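Local coordinates for pirin-like protein (Geobacillus kaustophilus, PDB 2P17) that is of unknown function but belongs to the pirin family of bicupin proteins and binds one iron ion per subunit, at residues 90-95 with 162-167; 132-137 with 146-151; 187-192 with 216-221. All coordinates share one frame; numbering follows the deposited sequence.

Contact 1 of 3, residues 90-95 with 162-167; sequences WMTAGR and KNIVPV
One face of the Trp90 indole carries the Lys162 carbonyl oxygen, 4.2 Å above the ring plane and toward its rim, while Val167 sits at the edge of the same ring; Asn163 ND2 approaches obliquely, 3.7 Å from Trp90 CZ2. In this pirin-family double cupin the contact joins the end of strand 88-92, in the iron-binding cupin, to the loop that leads into strand 167-174. Trp90 holds CG anti to the backbone N (chi1 -156°), which sends the six-membered ring across to the loop; there CH2 meets Val167 CG1 at 3.8 Å. The Asn163 amide lies 27° from the indole plane and is held at both ends. Its ND2 donates to Lys162 O at 3.1 Å and to Ser151 OG, and its OD1 accepts from Val167 N at 3.0 Å, nearly straight at 169°. Both local bonds reach their carbonyl oxygens from above the plane. The amide thus staples the loop, and the bonds probably fix its rotation beside the indole. Glu61 takes the polar groups on the strand side, bonding Thr92 OG1 and, weakly, Trp90 NE1. Thr92 CG2, anti to the backbone N, touches Ile164 CD1 methyl to methyl at 3.8 Å.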
ATOM      1  N   TRP A  90       8.644  -5.905   0.765  1.00  9.35           N
ATOM      2  CA  TRP A  90       8.911  -5.049  -0.379  1.00  9.53           C
ATOM      3  C   TRP A  90       9.861  -5.818  -1.286  1.00  9.99           C
ATOM      4  O   TRP A  90      11.020  -6.045  -0.928  1.00  9.89           O
ATOM      5  CB  TRP A  90       9.568  -3.758   0.108  1.00  9.78           C
ATOM      6  CG  TRP A  90       9.404  -2.580  -0.798  1.00  9.83           C
ATOM      7  CD1 TRP A  90      10.044  -2.350  -1.998  1.00  9.98           C
ATOM      8  CD2 TRP A  90       8.550  -1.459  -0.571  1.00  9.33           C
ATOM      9  NE1 TRP A  90       9.633  -1.139  -2.520  1.00  9.44           N
ATOM     10  CE2 TRP A  90       8.709  -0.580  -1.669  1.00  9.49           C
ATOM     11  CE3 TRP A  90       7.651  -1.111   0.457  1.00  9.04           C
ATOM     12  CZ2 TRP A  90       7.997   0.623  -1.770  1.00  9.09           C
ATOM     13  CZ3 TRP A  90       6.943   0.079   0.358  1.00 10.33           C
ATOM     14  CH2 TRP A  90       7.121   0.934  -0.751  1.00 10.13           C
HETATM   15  N   MSE A  91       9.373  -6.235  -2.450  1.00 10.25           N
HETATM   16  CA  MSE A  91      10.201  -7.034  -3.335  1.00 11.78           C
HETATM   17  C   MSE A  91      10.474  -6.259  -4.609  1.00 10.73           C
HETATM   18  O   MSE A  91       9.554  -5.924  -5.347  1.00 10.81           O
HETATM   19  CB  MSE A  91       9.537  -8.368  -3.653  1.00 12.99           C
HETATM   20  CG  MSE A  91      10.469  -9.289  -4.419  1.00 15.90           C
HETATM   21 SE   MSE A  91       9.637 -10.907  -5.102  0.50 14.96          SE
HETATM   22  CE  MSE A  91       8.104 -11.029  -3.915  1.00 21.72           C
ATOM     23  N   THR A  92      11.743  -5.962  -4.845  1.00 10.02           N
ATOM     24  CA  THR A  92      12.167  -5.323  -6.087  1.00  9.76           C
ATOM     25  C   THR A  92      12.502  -6.425  -7.081  1.00  9.60           C
ATOM     26  O   THR A  92      13.458  -7.174  -6.874  1.00 10.26           O
ATOM     27  CB  THR A  92      13.395  -4.428  -5.853  1.00  9.66           C
ATOM     28  OG1 THR A  92      13.103  -3.521  -4.782  1.00  9.89           O
ATOM     29  CG2 THR A  92      13.765  -3.647  -7.114  1.00 11.07           C
ATOM     30  N   ALA A  93      11.727  -6.527  -8.157  1.00  9.63           N
ATOM     31  CA  ALA A  93      11.985  -7.586  -9.144  1.00  9.96           C
ATOM     32  C   ALA A  93      13.141  -7.225 -10.074  1.00 10.45           C
ATOM     33  O   ALA A  93      13.939  -8.094 -10.413  1.00 10.29           O
ATOM     34  CB  ALA A  93      10.739  -7.901  -9.943  1.00  9.91           C
ATOM     35  N   GLY A  94      13.214  -5.959 -10.481  1.00 10.29           N
ATOM     36  CA  GLY A  94      14.273  -5.466 -11.363  1.00 10.83           C
ATOM     37  C   GLY A  94      14.494  -6.360 -12.573  1.00 10.42           C
ATOM     38  O   GLY A  94      13.550  -6.714 -13.277  1.00 11.07           O
ATOM     39  N   ARG A  95      15.755  -6.709 -12.812  1.00 11.71           N
ATOM     40  CA  ARG A  95      16.094  -7.528 -13.985  1.00 12.85           C
ATOM     41  C   ARG A  95      15.343  -8.867 -14.037  1.00 12.58           C
ATOM     42  O   ARG A  95      15.144  -9.426 -15.119  1.00 13.29           O
ATOM     43  CB  ARG A  95      17.605  -7.749 -14.084  1.00 13.48           C
ATOM     44  CG  ARG A  95      18.217  -8.535 -12.946  1.00 15.46           C
ATOM     45  CD  ARG A  95      19.742  -8.614 -13.090  1.00 15.86           C
ATOM     46  NE  ARG A  95      20.362  -7.296 -12.990  1.00 21.49           N
ATOM     47  CZ  ARG A  95      21.646  -7.092 -12.724  0.40 21.52           C
ATOM     48  NH2 ARG A  95      22.112  -5.855 -12.640  1.00 25.39           N
ATOM     49  N   LYS A 162      14.278   0.887   1.821  1.00  9.79           N
ATOM     50  CA  LYS A 162      14.933   1.340   0.594  1.00 10.41           C
ATOM     51  C   LYS A 162      13.903   1.509  -0.519  1.00  9.83           C
ATOM     52  O   LYS A 162      13.036   0.644  -0.729  1.00  8.92           O
ATOM     53  CB  LYS A 162      16.018   0.354   0.167  1.00 10.90           C
ATOM     54  CG  LYS A 162      17.086   0.095   1.224  1.00 13.93           C
ATOM     55  CD  LYS A 162      17.996  -1.039   0.788  0.30 16.71           C
ATOM     56  CE  LYS A 162      19.225  -1.142   1.671  0.60 19.19           C
ATOM     57  NZ  LYS A 162      20.137  -2.199   1.160  0.60 22.33           N
ATOM     58  N   ASN A 163      13.974   2.646  -1.201  1.00  9.90           N
ATOM     59  CA  ASN A 163      13.072   2.949  -2.298  1.00 10.46           C
ATOM     60  C   ASN A 163      13.886   3.226  -3.556  1.00 11.17           C
ATOM     61  O   ASN A 163      14.994   3.770  -3.487  1.00 11.69           O
ATOM     62  CB  ASN A 163      12.231   4.206  -2.013  1.00 10.21           C
ATOM     63  CG  ASN A 163      11.005   3.964  -1.098  1.00 10.23           C
ATOM     64  OD1 ASN A 163      10.280   4.914  -0.806  1.00 10.61           O
ATOM     65  ND2 ASN A 163      10.773   2.733  -0.661  1.00  9.29           N
ATOM     66  N   ILE A 164      13.296   2.875  -4.693  1.00 11.38           N
ATOM     67  CA  ILE A 164      13.740   3.383  -5.978  1.00 11.79           C
ATOM     68  C   ILE A 164      12.806   4.557  -6.318  1.00 11.34           C
ATOM     69  O   ILE A 164      13.205   5.715  -6.195  1.00 13.32           O
ATOM     70  CB  ILE A 164      13.787   2.249  -7.030  1.00 12.24           C
ATOM     71  CG1 ILE A 164      14.926   1.277  -6.670  1.00 14.24           C
ATOM     72  CG2 ILE A 164      14.006   2.807  -8.423  1.00 12.37           C
ATOM     73  CD1 ILE A 164      14.855  -0.058  -7.336  1.00 16.37           C
ATOM     74  N   VAL A 165      11.562   4.277  -6.709  1.00 11.19           N
ATOM     75  CA  VAL A 165      10.558   5.330  -6.771  1.00 10.99           C
ATOM     76  C   VAL A 165      10.218   5.697  -5.326  1.00 10.27           C
ATOM     77  O   VAL A 165       9.851   4.818  -4.539  1.00  9.79           O
ATOM     78  CB  VAL A 165       9.264   4.866  -7.503  1.00 11.13           C
ATOM     79  CG1 VAL A 165       8.111   5.848  -7.268  1.00 12.21           C
ATOM     80  CG2 VAL A 165       9.511   4.710  -8.991  1.00 13.20           C
ATOM     81  N   PRO A 166      10.335   6.989  -4.960  1.00  9.38           N
ATOM     82  CA  PRO A 166       9.886   7.385  -3.624  1.00  9.46           C
ATOM     83  C   PRO A 166       8.418   7.063  -3.400  1.00  9.15           C
ATOM     84  O   PRO A 166       7.561   7.509  -4.166  1.00  9.97           O
ATOM     85  CB  PRO A 166      10.112   8.909  -3.603  1.00 10.10           C
ATOM     86  CG  PRO A 166      11.206   9.136  -4.610  1.00 10.68           C
ATOM     87  CD  PRO A 166      10.891   8.137  -5.706  1.00  9.38           C
ATOM     88  N   VAL A 167       8.149   6.274  -2.366  1.00  8.29           N
ATOM     89  CA  VAL A 167       6.789   5.892  -1.999  1.00  8.67           C
ATOM     90  C   VAL A 167       6.593   6.123  -0.508  1.00  8.48           C
ATOM     91  O   VAL A 167       7.400   5.680   0.322  1.00  8.62           O
ATOM     92  CB  VAL A 167       6.498   4.404  -2.335  1.00  8.62           C
ATOM     93  CG1 VAL A 167       5.122   3.949  -1.808  1.00  9.89           C
ATOM     94  CG2 VAL A 167       6.582   4.170  -3.835  1.00  9.39           C
TER

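Contact 2 of 3, residues 132-137 with 146-151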
ATOM      1  N   LEU A 132       9.585  -6.250   6.234  1.00 11.61           N
ATOM      2  CA  LEU A 132       9.283  -5.069   7.036  1.00 12.14           C
ATOM      3  C   LEU A 132       8.303  -5.408   8.149  1.00 11.94           C
ATOM      4  O   LEU A 132       7.099  -5.271   7.993  1.00 11.57           O
ATOM      5  CB  LEU A 132       8.729  -3.945   6.145  1.00 11.95           C
ATOM      6  CG  LEU A 132       9.592  -3.555   4.944  1.00 12.60           C
ATOM      7  CD1 LEU A 132       8.869  -2.539   4.059  1.00 13.74           C
ATOM      8  CD2 LEU A 132      10.972  -3.041   5.376  1.00 12.73           C
ATOM      9  N   ARG A 133       8.832  -5.875   9.268  1.00 12.85           N
ATOM     10  CA  ARG A 133       7.996  -6.237  10.395  1.00 13.35           C
ATOM     11  C   ARG A 133       7.376  -4.992  11.002  1.00 13.30           C
ATOM     12  O   ARG A 133       8.043  -3.980  11.212  1.00 13.58           O
ATOM     13  CB  ARG A 133       8.810  -6.986  11.448  1.00 13.66           C
ATOM     14  CG  ARG A 133       9.425  -8.260  10.935  1.00 16.25           C
ATOM     15  CD  ARG A 133       8.376  -9.299  10.587  1.00 20.85           C
ATOM     16  NE  ARG A 133       9.010 -10.577  10.282  1.00 23.28           N
ATOM     17  CZ  ARG A 133       8.381 -11.742  10.206  1.00 23.90           C
ATOM     18  NH1 ARG A 133       7.070 -11.819  10.394  1.00 25.16           N
ATOM     19  NH2 ARG A 133       9.076 -12.839   9.928  1.00 25.17           N
ATOM     20  N   SER A 134       6.083  -5.074  11.283  1.00 13.39           N
ATOM     21  CA  SER A 134       5.350  -3.959  11.862  1.00 13.58           C
ATOM     22  C   SER A 134       6.099  -3.375  13.064  1.00 13.33           C
ATOM     23  O   SER A 134       6.279  -2.161  13.166  1.00 13.37           O
ATOM     24  CB  SER A 134       3.958  -4.435  12.275  1.00 13.95           C
ATOM     25  OG  SER A 134       3.220  -3.396  12.893  1.00 15.28           O
ATOM     26  N   LYS A 135       6.566  -4.255  13.944  1.00 14.21           N
ATOM     27  CA  LYS A 135       7.210  -3.837  15.187  1.00 14.97           C
ATOM     28  C   LYS A 135       8.513  -3.057  14.975  1.00 14.74           C
ATOM     29  O   LYS A 135       8.948  -2.321  15.862  1.00 16.07           O
ATOM     30  CB  LYS A 135       7.460  -5.052  16.092  1.00 15.27           C
ATOM     31  CG  LYS A 135       8.496  -6.023  15.532  1.00 16.68           C
ATOM     32  NZ  LYS A 135      10.073  -8.425  18.995  0.30 11.70           N
ATOM     33  N   ASP A 136       9.122  -3.208  13.800  1.00 14.55           N
ATOM     34  CA  ASP A 136      10.404  -2.566  13.505  1.00 14.28           C
ATOM     35  C   ASP A 136      10.261  -1.203  12.833  1.00 13.70           C
ATOM     36  O   ASP A 136      11.256  -0.508  12.636  1.00 14.58           O
ATOM     37  CB  ASP A 136      11.299  -3.469  12.636  1.00 14.51           C
ATOM     38  CG  ASP A 136      11.748  -4.737  13.358  1.00 15.44           C
ATOM     39  OD1 ASP A 136      11.913  -4.701  14.601  1.00 19.16           O
ATOM     40  OD2 ASP A 136      11.946  -5.769  12.681  1.00 17.64           O
HETATM   41  N   MSE A 137       9.032  -0.831  12.466  1.00 12.89           N
HETATM   42  CA  MSE A 137       8.802   0.422  11.770  1.00 12.48           C
HETATM   43  C   MSE A 137       8.664   1.587  12.732  1.00 11.65           C
HETATM   44  O   MSE A 137       8.133   1.422  13.838  1.00 12.35           O
HETATM   45  CB  MSE A 137       7.544   0.340  10.898  1.00 12.21           C
HETATM   46  CG  MSE A 137       7.607  -0.678   9.772  1.00 13.85           C
HETATM   47 SE   MSE A 137       9.110  -0.448   8.535  0.75 13.36          SE
HETATM   48  CE  MSE A 137      10.208  -1.937   9.162  1.00 14.95           C
ATOM     49  N   THR A 146      -2.118   6.365  15.935  1.00 12.60           N
ATOM     50  CA  THR A 146      -0.762   5.963  15.597  1.00 12.40           C
ATOM     51  C   THR A 146      -0.657   5.921  14.089  1.00 11.82           C
ATOM     52  O   THR A 146      -1.588   5.497  13.400  1.00 11.47           O
ATOM     53  CB  THR A 146      -0.354   4.610  16.185  1.00 13.10           C
ATOM     54  OG1 THR A 146      -1.296   3.614  15.809  1.00 15.20           O
ATOM     55  CG2 THR A 146      -0.286   4.664  17.703  1.00 14.93           C
ATOM     56  N   ILE A 147       0.458   6.428  13.586  1.00 11.42           N
ATOM     57  CA  ILE A 147       0.752   6.402  12.161  1.00 10.90           C
ATOM     58  C   ILE A 147       2.074   5.662  12.022  1.00 10.56           C
ATOM     59  O   ILE A 147       3.128   6.188  12.399  1.00 11.21           O
ATOM     60  CB  ILE A 147       0.850   7.820  11.557  1.00 10.85           C
ATOM     61  CG1 ILE A 147      -0.453   8.596  11.808  1.00 11.45           C
ATOM     62  CG2 ILE A 147       1.160   7.741  10.059  1.00 10.74           C
ATOM     63  CD1 ILE A 147      -0.375   9.514  13.019  1.00 14.26           C
ATOM     64  N   ARG A 148       2.002   4.432  11.512  1.00 10.09           N
ATOM     65  CA  ARG A 148       3.166   3.562  11.362  1.00  9.71           C
ATOM     66  C   ARG A 148       3.686   3.719   9.945  1.00  9.70           C
ATOM     67  O   ARG A 148       2.940   3.600   8.985  1.00 10.05           O
ATOM     68  CB  ARG A 148       2.772   2.111  11.631  1.00  9.91           C
ATOM     69  CG  ARG A 148       3.928   1.142  11.664  1.00 11.21           C
ATOM     70  CD  ARG A 148       3.453  -0.215  12.143  1.00 12.83           C
ATOM     71  NE  ARG A 148       3.087  -0.195  13.563  1.00 14.35           N
ATOM     72  CZ  ARG A 148       1.843  -0.191  14.053  0.90 19.03           C
ATOM     73  NH1 ARG A 148       0.750  -0.192  13.268  1.00 20.93           N
ATOM     74  NH2 ARG A 148       1.698  -0.170  15.372  1.00 22.63           N
ATOM     75  N   VAL A 149       4.971   4.021   9.822  1.00  8.79           N
ATOM     76  CA  VAL A 149       5.546   4.358   8.532  1.00  8.49           C
ATOM     77  C   VAL A 149       6.288   3.144   7.973  1.00  8.28           C
ATOM     78  O   VAL A 149       7.326   2.751   8.497  1.00  8.58           O
ATOM     79  CB  VAL A 149       6.494   5.580   8.623  1.00  8.36           C
ATOM     80  CG1 VAL A 149       6.923   6.028   7.231  1.00  9.65           C
ATOM     81  CG2 VAL A 149       5.814   6.727   9.377  1.00  9.31           C
ATOM     82  N   PHE A 150       5.759   2.567   6.895  1.00  7.36           N
ATOM     83  CA  PHE A 150       6.390   1.428   6.226  1.00  7.88           C
ATOM     84  C   PHE A 150       7.344   1.846   5.123  1.00  7.81           C
ATOM     85  O   PHE A 150       8.276   1.111   4.792  1.00  8.60           O
ATOM     86  CB  PHE A 150       5.336   0.467   5.678  1.00  7.90           C
ATOM     87  CG  PHE A 150       4.713  -0.391   6.738  1.00  7.56           C
ATOM     88  CD1 PHE A 150       5.355  -1.545   7.154  1.00  8.55           C
ATOM     89  CD2 PHE A 150       3.502  -0.036   7.334  1.00  8.49           C
ATOM     90  CE1 PHE A 150       4.805  -2.357   8.131  1.00  8.81           C
ATOM     91  CE2 PHE A 150       2.936  -0.853   8.328  1.00  7.36           C
ATOM     92  CZ  PHE A 150       3.597  -2.005   8.728  1.00  7.73           C
ATOM     93  N   SER A 151       7.106   3.027   4.563  1.00  7.48           N
ATOM     94  CA  SER A 151       7.980   3.593   3.534  1.00  7.25           C
ATOM     95  C   SER A 151       7.779   5.089   3.484  1.00  7.26           C
ATOM     96  O   SER A 151       6.679   5.585   3.746  1.00  7.30           O
ATOM     97  CB  SER A 151       7.669   2.978   2.168  1.00  7.64           C
ATOM     98  OG  SER A 151       8.637   3.376   1.204  1.00  8.13           O
TER
HETATM   99  O   HOH W   1       5.636   0.022  14.702  1.00 25.31           O
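A water oxygen is the best-held polar atom here, gripped by three hydrogen bonds: it accepts from Arg148 NE at 2.8 Å and donates to Ser134 O at 2.7 Å and Met137 O at 3.0 Å. Lying in the guanidinium plane, this water ties the arginine side chain to the 3-10 turn 134-136. The contact sets this turn, in the connection that follows strand 128-132, against the outgoing strand of the antiparallel hairpin 139-142/145-149. Arg148 runs extended from CG anti to its backbone N (chi1 -173°) and bends at chi3 (-69°). Ser134 OG then lies over one face of the guanidinium, 3.3 Å from Arg148 NE, but the angle is too poor for a hydrogen bond. At the far end NH1 forms a salt bridge with Glu171 on strand 167-174, so the arginine spans turn and sheet. Beyond it, Phe150 lies where the chain turns a corner; with Ser151 it faces Met169, the geometry of a classic beta bulge. Leu132 O lies at the edge of the Phe150 ring, 3.7 Å from Phe150 CE1. Selenomethionine Met137 crosses Phe150 at about a right angle; its chain, bent at chi2 and chi3, makes a Met-aromatic contact with SE 5.1 Å from the ring centroid, approaching obliquely. The closest carbon approach of this pair is Met137 CG to Phe150 CD1, 3.6 Å.

Contact 3 of 3, residues 187-192 with 216-221; sequences HYNGFL and FSRHNR
The two backbones run roughly antiparallel, 160° apart end to end, and are joined directly by a single hydrogen bond, Phe216 N to Gly190 O, at 3.0 Å and 164°. It lies where strands 189-196 and 212-216 pair in the C-terminal cupin barrel; beyond it the segment 216-221 leaves the sheet and waters take over the bridging. One water accepts from Gly190 N and lies within hydrogen-bonding distance of Phe216 O and Asn189 OD1. A second accepts from His219 N and Arg218 NE and lies within similar distance of Tyr188 O, and a third joins Arg218 NH2 to His187 O. The Phe216 ring lies flat against the opposing backbone, with Phe191 CA 3.6 Å above its centre and Leu192 CD2 at its edge. Gly190 suits this closeness, since a side chain there would press on Phe216 CD2. An alanine at Phe216 would remove the ring and would probably leave the Gly190-Phe191 backbone and Leu192 poorly packed. Arg218, bent at chi2 and chi3, stacks its guanidinium on the Asn189 amide, planes 24° apart, with Arg218 NH1 3.5 Å from Asn189 ND2. That amide nitrogen is bonded to Asp37 O and Glu35 O, which probably fixes its orientation. Farther out, His187 and the extended Arg221 lie side by side. The imidazole has Tyr188 CD1 over one face and Arg221 NH1 over the opposite face; its NE2 bonds Glu243, and Arg221 NH1 stands 3.9 Å from His187 NE2.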
ATOM      1  N   HIS A 187       3.548  16.781  -5.954  1.00  9.72           N
ATOM      2  CA  HIS A 187       3.590  15.979  -7.169  1.00  9.58           C
ATOM      3  C   HIS A 187       3.298  14.498  -6.905  1.00  9.27           C
ATOM      4  O   HIS A 187       3.137  13.718  -7.854  1.00  9.03           O
ATOM      5  CB  HIS A 187       4.930  16.149  -7.892  1.00  9.91           C
ATOM      6  CG  HIS A 187       6.094  15.555  -7.165  1.00 10.30           C
ATOM      7  ND1 HIS A 187       6.493  15.984  -5.916  1.00 11.44           N
ATOM      8  CD2 HIS A 187       6.944  14.558  -7.509  1.00 12.07           C
ATOM      9  CE1 HIS A 187       7.541  15.280  -5.526  1.00 12.57           C
ATOM     10  NE2 HIS A 187       7.832  14.403  -6.471  1.00 14.20           N
ATOM     11  N   TYR A 188       3.217  14.097  -5.634  1.00  8.38           N
ATOM     12  CA  TYR A 188       2.903  12.694  -5.343  1.00  7.92           C
ATOM     13  C   TYR A 188       1.464  12.385  -5.761  1.00  7.67           C
ATOM     14  O   TYR A 188       0.567  13.231  -5.667  1.00  8.37           O
ATOM     15  CB  TYR A 188       3.066  12.376  -3.858  1.00  8.36           C
ATOM     16  CG  TYR A 188       4.448  11.971  -3.385  1.00  7.70           C
ATOM     17  CD1 TYR A 188       5.605  12.490  -3.953  1.00  9.37           C
ATOM     18  CD2 TYR A 188       4.583  11.077  -2.317  1.00  9.29           C
ATOM     19  CE1 TYR A 188       6.860  12.121  -3.475  1.00  8.07           C
ATOM     20  CE2 TYR A 188       5.834  10.696  -1.835  1.00  8.18           C
ATOM     21  CZ  TYR A 188       6.964  11.222  -2.421  1.00  8.97           C
ATOM     22  OH  TYR A 188       8.217  10.877  -1.936  1.00 10.00           O
ATOM     23  N   ASN A 189       1.262  11.141  -6.180  1.00  7.76           N
ATOM     24  CA  ASN A 189      -0.024  10.631  -6.598  1.00  8.43           C
ATOM     25  C   ASN A 189      -0.370   9.509  -5.638  1.00  8.41           C
ATOM     26  O   ASN A 189       0.458   8.639  -5.383  1.00  8.58           O
ATOM     27  CB  ASN A 189       0.089  10.128  -8.046  1.00  7.96           C
ATOM     28  CG  ASN A 189      -1.246   9.677  -8.634  1.00  8.43           C
ATOM     29  OD1 ASN A 189      -2.315  10.103  -8.198  1.00  8.64           O
ATOM     30  ND2 ASN A 189      -1.177   8.842  -9.655  1.00  9.21           N
ATOM     31  N   GLY A 190      -1.585   9.511  -5.096  1.00  9.14           N
ATOM     32  CA  GLY A 190      -1.908   8.485  -4.121  1.00  9.62           C
ATOM     33  C   GLY A 190      -3.364   8.283  -3.799  1.00  8.74           C
ATOM     34  O   GLY A 190      -4.264   8.853  -4.430  1.00  8.21           O
ATOM     35  N   PHE A 191      -3.578   7.453  -2.791  1.00  8.51           N
ATOM     36  CA  PHE A 191      -4.901   7.032  -2.403  1.00  8.15           C
ATOM     37  C   PHE A 191      -4.770   6.370  -1.041  1.00  7.80           C
ATOM     38  O   PHE A 191      -3.657   6.107  -0.566  1.00  7.58           O
ATOM     39  CB  PHE A 191      -5.467   6.027  -3.434  1.00  8.89           C
ATOM     40  CG  PHE A 191      -4.687   4.745  -3.515  1.00  7.80           C
ATOM     41  CD1 PHE A 191      -5.037   3.675  -2.702  1.00  8.54           C
ATOM     42  CD2 PHE A 191      -3.568   4.636  -4.328  1.00  8.77           C
ATOM     43  CE1 PHE A 191      -4.299   2.499  -2.720  1.00  9.54           C
ATOM     44  CE2 PHE A 191      -2.815   3.467  -4.356  1.00  8.43           C
ATOM     45  CZ  PHE A 191      -3.180   2.393  -3.561  1.00  9.30           C
ATOM     46  N   LEU A 192      -5.896   6.069  -0.425  1.00  7.62           N
ATOM     47  CA  LEU A 192      -5.875   5.236   0.780  1.00  8.03           C
ATOM     48  C   LEU A 192      -6.909   4.132   0.671  1.00  8.44           C
ATOM     49  O   LEU A 192      -7.860   4.250  -0.099  1.00  8.44           O
ATOM     50  CB  LEU A 192      -6.040   6.075   2.074  1.00  8.47           C
ATOM     51  CG  LEU A 192      -7.305   6.923   2.221  1.00  7.95           C
ATOM     52  CD1 LEU A 192      -8.515   6.095   2.663  1.00  9.27           C
ATOM     53  CD2 LEU A 192      -7.061   8.070   3.198  1.00  9.18           C
ATOM     54  N   PHE A 216      -6.738  10.611  -4.178  1.00  8.29           N
ATOM     55  CA  PHE A 216      -6.437  11.999  -3.843  1.00  8.48           C
ATOM     56  C   PHE A 216      -6.344  12.881  -5.091  1.00  8.81           C
ATOM     57  O   PHE A 216      -5.876  12.447  -6.133  1.00  9.06           O
ATOM     58  CB  PHE A 216      -5.110  12.135  -3.060  1.00  8.54           C
ATOM     59  CG  PHE A 216      -4.969  11.196  -1.886  1.00  8.81           C
ATOM     60  CD1 PHE A 216      -6.086  10.765  -1.161  1.00  8.89           C
ATOM     61  CD2 PHE A 216      -3.697  10.777  -1.472  1.00  9.99           C
ATOM     62  CE1 PHE A 216      -5.936   9.897  -0.084  1.00  8.83           C
ATOM     63  CE2 PHE A 216      -3.542   9.914  -0.385  1.00 10.18           C
ATOM     64  CZ  PHE A 216      -4.665   9.479   0.317  1.00  9.42           C
ATOM     65  N   SER A 217      -6.761  14.137  -4.931  1.00  9.25           N
ATOM     66  CA  SER A 217      -6.504  15.170  -5.925  1.00  9.30           C
ATOM     67  C   SER A 217      -5.020  15.294  -6.216  1.00  9.46           C
ATOM     68  O   SER A 217      -4.188  15.014  -5.366  1.00  9.69           O
ATOM     69  CB  SER A 217      -7.034  16.525  -5.429  1.00  9.42           C
ATOM     70  OG  SER A 217      -6.567  16.795  -4.117  1.00 10.09           O
ATOM     71  N   ARG A 218      -4.720  15.747  -7.425  1.00 10.15           N
ATOM     72  CA  ARG A 218      -3.355  16.003  -7.850  1.00 10.67           C
ATOM     73  C   ARG A 218      -2.997  17.465  -7.676  1.00 10.55           C
ATOM     74  O   ARG A 218      -3.857  18.341  -7.799  1.00 11.79           O
ATOM     75  CB  ARG A 218      -3.199  15.629  -9.322  1.00 10.53           C
ATOM     76  CG  ARG A 218      -3.473  14.152  -9.632  1.00 12.66           C
ATOM     77  CD  ARG A 218      -2.399  13.219  -9.086  1.00 12.87           C
ATOM     78  NE  ARG A 218      -1.119  13.334  -9.787  1.00 12.12           N
ATOM     79  CZ  ARG A 218      -0.768  12.665 -10.897  1.00  9.68           C
ATOM     80  NH1 ARG A 218      -1.598  11.817 -11.494  1.00 11.50           N
ATOM     81  NH2 ARG A 218       0.427  12.872 -11.435  1.00 10.42           N
ATOM     82  N   HIS A 219      -1.723  17.714  -7.376  1.00 10.68           N
ATOM     83  CA  HIS A 219      -1.235  19.065  -7.166  1.00 10.77           C
ATOM     84  C   HIS A 219       0.079  19.262  -7.921  1.00 11.48           C
ATOM     85  O   HIS A 219       0.457  18.424  -8.730  1.00 11.83           O
ATOM     86  CB  HIS A 219      -1.159  19.341  -5.658  1.00 11.18           C
ATOM     87  CG  HIS A 219      -2.486  19.180  -4.994  1.00 10.88           C
ATOM     88  ND1 HIS A 219      -3.383  20.218  -4.879  1.00 11.44           N
ATOM     89  CD2 HIS A 219      -3.118  18.082  -4.514  1.00 11.28           C
ATOM     90  CE1 HIS A 219      -4.495  19.776  -4.318  1.00 12.27           C
ATOM     91  NE2 HIS A 219      -4.358  18.484  -4.084  1.00 11.56           N
ATOM     92  N   ASN A 220       0.746  20.386  -7.682  1.00 12.24           N
ATOM     93  CA  ASN A 220       1.955  20.746  -8.415  1.00 12.77           C
ATOM     94  C   ASN A 220       3.217  20.372  -7.675  1.00 12.70           C
ATOM     95  O   ASN A 220       3.266  20.439  -6.449  1.00 12.68           O
ATOM     96  CB  ASN A 220       1.986  22.254  -8.673  1.00 12.98           C
ATOM     97  CG  ASN A 220       0.809  22.728  -9.489  1.00 14.75           C
ATOM     98  OD1 ASN A 220       0.647  22.332 -10.638  1.00 16.68           O
ATOM     99  ND2 ASN A 220      -0.021  23.583  -8.902  1.00 17.52           N
ATOM    100  N   ARG A 221       4.253  20.007  -8.426  1.00 13.02           N
ATOM    101  CA  ARG A 221       5.569  19.782  -7.836  1.00 14.67           C
ATOM    102  C   ARG A 221       5.995  21.039  -7.069  1.00 14.52           C
ATOM    103  O   ARG A 221       5.763  22.173  -7.516  1.00 14.79           O
ATOM    104  CB  ARG A 221       6.592  19.456  -8.926  1.00 14.80           C
ATOM    105  CG  ARG A 221       7.954  19.015  -8.409  1.00 16.47           C
ATOM    106  CD  ARG A 221       8.991  18.975  -9.525  1.00 17.36           C
ATOM    107  NE  ARG A 221      10.325  18.718  -8.989  1.00 23.00           N
ATOM    108  CZ  ARG A 221      10.824  17.508  -8.736  1.00 24.37           C
ATOM    109  NH1 ARG A 221      10.108  16.413  -8.980  1.00 25.92           N
ATOM    110  NH2 ARG A 221      12.052  17.394  -8.240  1.00 26.34           N
TER
HETATM  111  O   HOH W   2       2.448  14.549 -10.320  1.00 12.28           O
HETATM  112  O   HOH W   3      -0.039  15.244  -7.713  1.00 13.38           O
HETATM  113  O   HOH W   4      -3.100  11.818  -6.184  1.00  8.67           O

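In the fold
Along the chain, contact 2 falls between the two segments of contact 1, and contact 3 follows both. Contacts 1 and 2 have centres 17 Å apart and meet at Ser151, whose OG probably hydrogen-bonds both Val167 O and Asn163 ND2, while Trp90 packs on Leu132. Contact 3 lies about 20 Å from contact 1 between centres; there Pro166 touches Tyr188. Contacts 2 and 3 do not touch, their nearest atoms being about 8 Å apart. Strand 88-92 belongs to the iron-binding cupin, strand 189-196 to the C-terminal one. Since 128-132 pairs with 88-92 and 145-149 with 167-174, contacts 1 and 2 probably help to hold the two cupins together, whereas contact 3 lies within the second.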